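Local coordinates for protein cortical-lytic enzyme (PDB 4S3J) that acts as an N-acetylglucosaminidase that degrades partially cleaved spore-cortex peptidoglycan during germination, recognising its muramic acid delta-lactam residues, at residues 301-306 and 398-403; 389-394 and 418-423. All blocks are in the same frame, centred on the assembly; numbering follows the deposited sequence.

Contact 1. Residues 301-306 and 398-403; sequences PVKEVL and KEQGIG
Two helices on the outside of the glycosyl hydrolase family 18 TIM barrel meet here, helix 299-312 and the C-terminal end of helix 387-400, and Leu-306 and Gln-400 cover most of the surface between them. In the buried half, Leu-306 CD2 lies 4.2 Å from Ile-402 CD1, the two side chains crossing at about a right angle. In Ile-402, chi1 58° sets CG1 between the backbone N and the carbonyl carbon, and the extended chi2 carries CD1 on to Leu-306. Both residues also rest on Ile-318 of strand 318-330, and Leu-306 touches Leu-396. Nearer the surface, the extended chain of Lys-303 runs across the amide end of Gln-400, with Lys-303 CE 3.7 Å from Gln-400 NE2. A water joins the polar ends: it accepts from Gln-400 NE2 at 3.0 Å, donates to Glu-399 OE1 at 2.8 Å and takes a weak bond from Lys-303 NZ. The opposite charges are not in direct contact, Lys-303 NZ being 5.2 Å from Glu-399 OE1. Gly-401, with phi 68°, turns the chain out of the helix and into strand 404-408, the helix-to-strand return characteristic of a TIM barrel.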
loop_
_atom_site.group_PDB
_atom_site.type_symbol
_atom_site.label_atom_id
_atom_site.label_comp_id
_atom_site.label_asym_id
_atom_site.label_seq_id
_atom_site.Cartn_x
_atom_site.Cartn_y
_atom_site.Cartn_z
ATOM N N PRO A 301 12.484 -0.254 -9.222
ATOM C CA PRO A 301 13.048 0.493 -8.093
ATOM C C PRO A 301 12.528 0.013 -6.743
ATOM O O PRO A 301 13.289 0.005 -5.772
ATOM C CB PRO A 301 12.623 1.926 -8.384
ATOM C CG PRO A 301 12.541 1.980 -9.860
ATOM C CD PRO A 301 11.985 0.650 -10.274
ATOM N N VAL A 302 11.275 -0.414 -6.660
ATOM C CA VAL A 302 10.769 -0.910 -5.389
ATOM C C VAL A 302 11.550 -2.165 -4.967
ATOM O O VAL A 302 11.971 -2.281 -3.818
ATOM C CB VAL A 302 9.256 -1.194 -5.454
ATOM C CG1 VAL A 302 8.785 -1.961 -4.225
ATOM C CG2 VAL A 302 8.482 0.110 -5.601
ATOM N N LYS A 303 11.777 -3.072 -5.910
ATOM C CA LYS A 303 12.570 -4.278 -5.645
ATOM C C LYS A 303 13.977 -3.894 -5.166
ATOM O O LYS A 303 14.498 -4.501 -4.229
ATOM C CB LYS A 303 12.644 -5.178 -6.890
ATOM C CG LYS A 303 13.548 -6.390 -6.725
ATOM C CD LYS A 303 13.421 -7.351 -7.886
ATOM C CE LYS A 303 14.352 -8.546 -7.691
ATOM N NZ LYS A 303 14.179 -9.509 -8.807
ATOM N N GLU A 304 14.586 -2.878 -5.788
ATOM C CA GLU A 304 15.931 -2.423 -5.374
ATOM C C GLU A 304 15.947 -1.983 -3.918
ATOM O O GLU A 304 16.898 -2.270 -3.168
ATOM C CB GLU A 304 16.414 -1.283 -6.257
ATOM C CG GLU A 304 16.731 -1.675 -7.693
ATOM C CD GLU A 304 17.316 -0.519 -8.495
ATOM O OE1 GLU A 304 17.980 0.353 -7.895
ATOM O OE2 GLU A 304 17.103 -0.480 -9.723
ATOM N N VAL A 305 14.909 -1.256 -3.521
ATOM C CA VAL A 305 14.792 -0.798 -2.137
ATOM C C VAL A 305 14.600 -1.980 -1.187
ATOM O O VAL A 305 15.230 -2.033 -0.132
ATOM C CB VAL A 305 13.621 0.222 -1.950
ATOM C CG1 VAL A 305 13.407 0.529 -0.469
ATOM C CG2 VAL A 305 13.898 1.509 -2.697
ATOM N N LEU A 306 13.736 -2.928 -1.537
ATOM C CA LEU A 306 13.554 -4.095 -0.680
ATOM C C LEU A 306 14.849 -4.900 -0.546
ATOM O O LEU A 306 15.152 -5.395 0.545
ATOM C CB LEU A 306 12.441 -5.002 -1.194
ATOM C CG LEU A 306 11.063 -4.342 -1.185
ATOM C CD1 LEU A 306 10.042 -5.331 -1.753
ATOM C CD2 LEU A 306 10.632 -3.871 0.192
ATOM N N LYS A 398 6.267 -12.022 -2.001
ATOM C CA LYS A 398 6.511 -13.454 -1.854
ATOM C C LYS A 398 7.953 -13.810 -2.189
ATOM O O LYS A 398 8.608 -14.552 -1.438
ATOM C CB LYS A 398 5.554 -14.258 -2.751
ATOM C CG LYS A 398 4.084 -14.091 -2.386
ATOM C CD LYS A 398 3.177 -14.780 -3.377
ATOM C CE LYS A 398 1.716 -14.287 -3.261
ATOM N NZ LYS A 398 0.820 -15.119 -4.147
ATOM N N GLU A 399 8.443 -13.299 -3.315
ATOM C CA GLU A 399 9.796 -13.600 -3.756
ATOM C C GLU A 399 10.819 -13.119 -2.741
ATOM O O GLU A 399 11.787 -13.819 -2.457
ATOM C CB GLU A 399 10.080 -12.959 -5.111
ATOM C CG GLU A 399 9.275 -13.516 -6.268
ATOM C CD GLU A 399 9.409 -12.660 -7.516
ATOM O OE1 GLU A 399 9.570 -11.429 -7.383
ATOM O OE2 GLU A 399 9.349 -13.204 -8.633
ATOM N N GLN A 400 10.600 -11.923 -2.198
ATOM C CA GLN A 400 11.569 -11.296 -1.294
ATOM C C GLN A 400 11.409 -11.757 0.151
ATOM O O GLN A 400 12.306 -11.547 0.974
ATOM C CB GLN A 400 11.450 -9.772 -1.374
ATOM C CG GLN A 400 11.829 -9.211 -2.724
ATOM C CD GLN A 400 13.301 -9.404 -3.030
ATOM O OE1 GLN A 400 14.147 -9.302 -2.142
ATOM N NE2 GLN A 400 13.612 -9.700 -4.282
ATOM N N GLY A 401 10.286 -12.394 0.466
ATOM C CA GLY A 401 10.068 -12.937 1.794
ATOM C C GLY A 401 9.908 -11.899 2.900
ATOM O O GLY A 401 10.284 -12.146 4.040
ATOM N N ILE A 402 9.347 -10.736 2.590
ATOM C CA ILE A 402 9.240 -9.684 3.600
ATOM C C ILE A 402 7.966 -9.832 4.447
ATOM O O ILE A 402 7.120 -10.677 4.177
ATOM C CB ILE A 402 9.294 -8.309 2.965
ATOM C CG1 ILE A 402 8.175 -8.165 1.948
ATOM C CG2 ILE A 402 10.644 -8.083 2.269
ATOM C CD1 ILE A 402 7.907 -6.710 1.612
ATOM N N GLY A 403 7.859 -9.041 5.506
ATOM C CA GLY A 403 6.805 -9.233 6.481
ATOM C C GLY A 403 5.408 -8.829 6.067
ATOM O O GLY A 403 4.427 -9.456 6.472
HETATM O O HOH W 1 12.157 -10.701 -6.727
#

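Contact 2. Residues 389-394 and 418-423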
loop_
_atom_site.group_PDB
_atom_site.type_symbol
_atom_site.label_atom_id
_atom_site.label_comp_id
_atom_site.label_asym_id
_atom_site.label_seq_id
_atom_site.Cartn_x
_atom_site.Cartn_y
_atom_site.Cartn_z
ATOM N N SER A 389 -1.177 -4.567 -11.267
ATOM C CA SER A 389 0.070 -4.101 -10.659
ATOM C C SER A 389 0.097 -4.485 -9.180
ATOM O O SER A 389 1.154 -4.840 -8.660
ATOM C CB SER A 389 0.325 -2.563 -10.894
ATOM O OG SER A 389 -0.629 -1.542 -10.455
ATOM N N ILE A 390 -1.040 -4.495 -8.503
ATOM C CA ILE A 390 -1.049 -4.962 -7.108
ATOM C C ILE A 390 -0.693 -6.459 -7.037
ATOM O O ILE A 390 0.058 -6.888 -6.157
ATOM C CB ILE A 390 -2.409 -4.700 -6.419
ATOM C CG1 ILE A 390 -2.580 -3.193 -6.180
ATOM C CG2 ILE A 390 -2.515 -5.422 -5.087
ATOM C CD1 ILE A 390 -1.604 -2.602 -5.123
ATOM N N GLN A 391 -1.183 -7.267 -7.975
ATOM C CA GLN A 391 -0.766 -8.671 -8.007
ATOM C C GLN A 391 0.745 -8.802 -8.224
ATOM O O GLN A 391 1.392 -9.634 -7.577
ATOM C CB GLN A 391 -1.545 -9.446 -9.074
ATOM C CG GLN A 391 -1.286 -10.955 -9.068
ATOM C CD GLN A 391 -1.676 -11.623 -7.763
ATOM O OE1 GLN A 391 -2.853 -11.675 -7.402
ATOM N NE2 GLN A 391 -0.678 -12.112 -7.024
ATOM N N SER A 392 1.328 -7.971 -9.084
ATOM C CA SER A 392 2.779 -7.971 -9.253
ATOM C C SER A 392 3.496 -7.635 -7.961
ATOM O O SER A 392 4.527 -8.232 -7.654
ATOM C CB SER A 392 3.198 -6.999 -10.335
ATOM O OG SER A 392 2.660 -7.435 -11.583
ATOM N N LYS A 393 2.961 -6.684 -7.214
ATOM C CA LYS A 393 3.549 -6.307 -5.932
ATOM C C LYS A 393 3.425 -7.417 -4.890
ATOM O O LYS A 393 4.384 -7.686 -4.156
ATOM C CB LYS A 393 2.895 -5.029 -5.422
ATOM C CG LYS A 393 3.299 -3.771 -6.195
ATOM C CD LYS A 393 4.736 -3.391 -5.892
ATOM C CE LYS A 393 5.224 -2.179 -6.694
ATOM N NZ LYS A 393 4.480 -0.920 -6.417
ATOM N N PHE A 394 2.277 -8.096 -4.845
ATOM C CA PHE A 394 2.106 -9.239 -3.942
ATOM C C PHE A 394 3.137 -10.329 -4.282
ATOM O O PHE A 394 3.731 -10.927 -3.376
ATOM C CB PHE A 394 0.694 -9.826 -4.044
ATOM C CG PHE A 394 -0.410 -8.960 -3.445
ATOM C CD1 PHE A 394 -0.152 -7.884 -2.583
ATOM C CD2 PHE A 394 -1.740 -9.216 -3.799
ATOM C CE1 PHE A 394 -1.189 -7.139 -2.040
ATOM C CE2 PHE A 394 -2.767 -8.466 -3.274
ATOM C CZ PHE A 394 -2.488 -7.407 -2.391
ATOM N N TRP A 418 -8.347 -5.239 -1.976
ATOM C CA TRP A 418 -8.645 -5.892 -0.713
ATOM C C TRP A 418 -9.053 -7.351 -0.929
ATOM O O TRP A 418 -8.611 -8.232 -0.197
ATOM C CB TRP A 418 -9.715 -5.083 0.028
ATOM C CG TRP A 418 -9.226 -3.673 0.237
ATOM C CD1 TRP A 418 -9.646 -2.551 -0.403
ATOM C CD2 TRP A 418 -8.165 -3.263 1.111
ATOM N NE1 TRP A 418 -8.931 -1.450 0.038
ATOM C CE2 TRP A 418 -8.008 -1.867 0.958
ATOM C CE3 TRP A 418 -7.343 -3.935 2.012
ATOM C CZ2 TRP A 418 -7.063 -1.144 1.684
ATOM C CZ3 TRP A 418 -6.408 -3.212 2.722
ATOM C CH2 TRP A 418 -6.283 -1.839 2.557
ATOM N N ARG A 419 -9.817 -7.614 -1.982
ATOM C CA ARG A 419 -10.171 -8.989 -2.308
ATOM C C ARG A 419 -8.925 -9.790 -2.690
ATOM O O ARG A 419 -8.776 -10.931 -2.275
ATOM C CB ARG A 419 -11.207 -9.039 -3.428
ATOM C CG ARG A 419 -11.528 -10.473 -3.857
ATOM C CD ARG A 419 -12.190 -11.260 -2.728
ATOM N NE ARG A 419 -12.493 -12.639 -3.110
ATOM C CZ ARG A 419 -13.614 -13.024 -3.718
ATOM N NH1 ARG A 419 -14.539 -12.130 -4.059
ATOM N NH2 ARG A 419 -13.794 -14.305 -4.020
ATOM N N LEU A 420 -8.035 -9.215 -3.489
ATOM C CA LEU A 420 -6.835 -9.937 -3.885
ATOM C C LEU A 420 -5.911 -10.178 -2.693
ATOM O O LEU A 420 -5.213 -11.181 -2.641
ATOM C CB LEU A 420 -6.104 -9.196 -5.000
ATOM C CG LEU A 420 -6.788 -9.272 -6.368
ATOM C CD1 LEU A 420 -6.106 -8.297 -7.306
ATOM C CD2 LEU A 420 -6.777 -10.679 -6.913
ATOM N N LEU A 421 -5.900 -9.256 -1.728
ATOM C CA LEU A 421 -5.074 -9.440 -0.546
ATOM C C LEU A 421 -5.458 -10.742 0.165
ATOM O O LEU A 421 -4.571 -11.537 0.530
ATOM C CB LEU A 421 -5.224 -8.244 0.408
ATOM C CG LEU A 421 -4.312 -8.269 1.641
ATOM C CD1 LEU A 421 -2.828 -8.068 1.275
ATOM C CD2 LEU A 421 -4.771 -7.229 2.629
ATOM N N VAL A 422 -6.758 -10.947 0.381
ATOM C CA VAL A 422 -7.231 -12.159 1.075
ATOM C C VAL A 422 -7.167 -13.415 0.200
ATOM O O VAL A 422 -7.066 -14.535 0.730
ATOM C CB VAL A 422 -8.684 -12.014 1.608
ATOM C CG1 VAL A 422 -8.768 -10.896 2.599
ATOM C CG2 VAL A 422 -9.666 -11.790 0.510
ATOM N N GLU A 423 -7.200 -13.259 -1.122
ATOM C CA GLU A 423 -7.037 -14.409 -2.006
ATOM C C GLU A 423 -5.595 -14.901 -1.985
ATOM O O GLU A 423 -5.328 -16.103 -2.030
ATOM C CB GLU A 423 -7.428 -14.052 -3.438
ATOM C CG GLU A 423 -8.920 -13.869 -3.643
ATOM C CD GLU A 423 -9.717 -15.163 -3.500
ATOM O OE1 GLU A 423 -9.245 -16.235 -3.954
ATOM O OE2 GLU A 423 -10.817 -15.103 -2.925
#
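Phe-394 of helix 387-400 reaches across to Leu-420 and Leu-421 of helix 415-424; Phe-394 and Leu-420 bury the most surface. The two helices come before and after strand 404-408 of the family 18 barrel and pack together over it. Phe-394 CB points toward the other helix, and CG, anti to the carbonyl carbon (chi1 -71°), places the ring against Leu-420 and Leu-421. CD2, on one flank, comes to 4.2 Å from Leu-420 O. One atom further out, CE2 lies 3.8 Å from Leu-420 CB, which sits in the plane of the ring at its edge. The same CE2 is 3.6 Å from Leu-421 N, so the ring reaches the backbone of the second helix as well as its side chains. At the tip, CZ meets Leu-421 CD1 at 3.7 Å, and CE1 on the other flank touches this methyl too. One face of the ring carries Ile-390 CG2, 3.3 Å above the plane and displaced toward the rim; Ile-405 and Tyr-407 of strand 404-408 also touch the ring. Beside this packing, the bend of Gln-391 at chi2 (61°) turns its amide toward Leu-420, OE1 lying 4.1 Å from Leu-420 CD2. Its NE2 is hydrogen-bonded to Asn-395 OD1 and Asn-424 OD1, while Asn-424 ND2 bonds to Leu-420 O. Arg-419 grips Glu-423 OE2 side-on through NE and NH2, one turn along the helix. The axes of 389-394 and 418-423 approach to 10.5 Å, their N-to-C directions 30° apart. Across the interface the chemistry is therefore that of buried apolar packing around one aromatic ring, while the buried NE2 of Gln-391 is held by Asn-424 and Asn-395 and the Arg-419/Glu-423 pair, on another side of helix 415-424, takes no part.

From the N terminus, the chain passes through the two LysM domains and much of the barrel before reaching 301-306, the first segment of contact 1. It then runs through strand 318-330 and on to helix 387-400, where 389-394 of contact 2 comes before 398-403, which closes the 91-residue loop of contact 1. Contact 2 closes a shorter loop only at 418-423, beyond strand 404-408, so the two loops cross. Helix 387-400 serves both, tying helix 299-312 to helix 415-424 around the barrel wall. The contacts have centres about 15 Å apart and touch where Val-302 CG2 packs 4.1 Å from Lys-393 CE.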